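Local atomic coordinates of succinate-semialdehyde dehydrogenase (NAD(P)(+)) (Marinobacter aquaeolei, PDB entry 3RH9), a protein that probably oxidises succinate semialdehyde to succinate with NAD(P)+ as electron acceptor, as a member of the aldehyde dehydrogenase family. Residues A[404-409]-A[429-434]. Sequence-based numbering, arbitrary orientation.
Sequences EVIDAG and QRVAAG
I406 carries nearly all of the contact from segment 404-409, packing on V431, the carbonyl of R430 and G434 with one branched side chain. The axes of segments 404-409 and 429-434 run in nearly the same direction, 29° apart, and approach to 10.1 Å, with the side chains of I406 and V431 meeting between them. The CA-CB bond of I406 is directed at the other helix, and CB divides the contact into two arms. Along the first, CG1 sits beside the backbone N (chi1 -77°) and lies 3.9 Å from CG1 of V431. The chain then continues extended (chi2 167°), which carries CD1 onward to the helix backbone, 3.8 Å from CA of V431. CD1 also lies 4.0 Å from the carbonyl O of R430, an oxygen already accepting the amide of G434, and 4.2 Å from CG2 of V431. In the second arm, CG2 of I406 lies 4.0 Å from the carbonyl O of G434, where the glycine presents main chain alone. No hydrogen bond joins the segments; the contact is van der Waals packing. Trimming I406 to an alanine would remove CG1, CG2 and CD1, and would probably deprive V431 of its apolar neighbour across this contact and open a gap beside G434. Nearby, R430 turns its guanidinium to a salt bridge with E402, while on the other helix V405 packs on F297 and F399 of the underlying sheet. A432 rests on V440, and its carbonyl accepts a hydrogen bond from Q478 of the second subunit. Such side-by-side packing of successive helices is characteristic of an alpha/beta domain: helix 425-434 forms the beta-alpha-beta crossover between the parallel neighbouring strands 417-421 and 439-442, at one margin of the mixed sheet of the aldehyde dehydrogenase catalytic domain.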
# COMPACT_ATOMS: atom_id res chain seq x y z
N GLU A 404 24.00 -1.30 20.69
CA GLU A 404 23.69 0.06 21.09
C GLU A 404 23.44 1.01 19.91
O GLU A 404 22.49 1.81 19.95
CB GLU A 404 24.82 0.62 21.96
CG GLU A 404 24.91 2.14 21.95
CD GLU A 404 26.16 2.67 22.66
OE1 GLU A 404 27.25 2.05 22.52
OE2 GLU A 404 26.05 3.71 23.35
N VAL A 405 24.27 0.92 18.87
CA VAL A 405 24.17 1.82 17.73
C VAL A 405 23.01 1.47 16.81
O VAL A 405 22.49 2.34 16.10
CB VAL A 405 25.49 1.88 16.90
CG1 VAL A 405 25.62 0.66 16.00
CG2 VAL A 405 25.55 3.16 16.07
N ILE A 406 22.60 0.21 16.82
CA ILE A 406 21.42 -0.21 16.06
C ILE A 406 20.15 0.32 16.73
O ILE A 406 19.28 0.87 16.06
CB ILE A 406 21.32 -1.72 15.88
CG1 ILE A 406 22.29 -2.19 14.79
CG2 ILE A 406 19.89 -2.13 15.55
CD1 ILE A 406 22.49 -3.70 14.78
N ASP A 407 20.04 0.19 18.05
CA ASP A 407 18.90 0.77 18.73
C ASP A 407 18.92 2.29 18.54
O ASP A 407 17.88 2.92 18.39
CB ASP A 407 18.87 0.40 20.21
CG ASP A 407 18.49 -1.06 20.44
OD1 ASP A 407 18.00 -1.72 19.49
OD2 ASP A 407 18.69 -1.57 21.56
N ALA A 408 20.12 2.86 18.52
CA ALA A 408 20.25 4.29 18.42
C ALA A 408 19.76 4.75 17.05
O ALA A 408 19.05 5.74 16.94
CB ALA A 408 21.68 4.70 18.63
N GLY A 409 20.12 3.99 16.01
CA GLY A 409 19.70 4.30 14.66
C GLY A 409 18.20 4.20 14.46
O GLY A 409 17.61 4.93 13.66
N GLN A 429 26.07 -7.14 8.20
CA GLN A 429 24.84 -7.73 7.72
C GLN A 429 23.79 -7.77 8.80
O GLN A 429 22.59 -7.66 8.51
CB GLN A 429 25.10 -9.12 7.13
CG GLN A 429 25.83 -9.05 5.80
CD GLN A 429 25.89 -10.39 5.11
OE1 GLN A 429 26.77 -11.20 5.38
NE2 GLN A 429 24.94 -10.63 4.20
N ARG A 430 24.24 -7.90 10.04
CA ARG A 430 23.35 -7.85 11.19
C ARG A 430 22.83 -6.43 11.36
O ARG A 430 21.71 -6.23 11.81
CB ARG A 430 24.07 -8.30 12.45
CG ARG A 430 24.40 -9.78 12.52
CD ARG A 430 24.98 -10.13 13.89
NE ARG A 430 26.14 -9.30 14.17
CZ ARG A 430 27.40 -9.71 14.08
NH1 ARG A 430 27.69 -10.97 13.73
NH2 ARG A 430 28.39 -8.87 14.34
N VAL A 431 23.65 -5.44 11.00
CA VAL A 431 23.20 -4.06 11.11
C VAL A 431 22.10 -3.77 10.09
O VAL A 431 21.02 -3.29 10.45
CB VAL A 431 24.36 -3.05 10.96
CG1 VAL A 431 23.87 -1.64 11.30
CG2 VAL A 431 25.50 -3.43 11.88
N ALA A 432 22.35 -4.07 8.82
CA ALA A 432 21.30 -3.90 7.84
C ALA A 432 20.04 -4.60 8.32
O ALA A 432 18.95 -4.03 8.28
CB ALA A 432 21.73 -4.44 6.51
N ALA A 433 20.17 -5.84 8.78
CA ALA A 433 18.99 -6.59 9.20
C ALA A 433 18.19 -5.92 10.34
O ALA A 433 16.95 -5.95 10.35
CB ALA A 433 19.36 -8.02 9.57
N GLY A 434 18.89 -5.31 11.29
CA GLY A 434 18.25 -4.79 12.48
C GLY A 434 17.78 -3.38 12.27
O GLY A 434 16.93 -2.87 13.01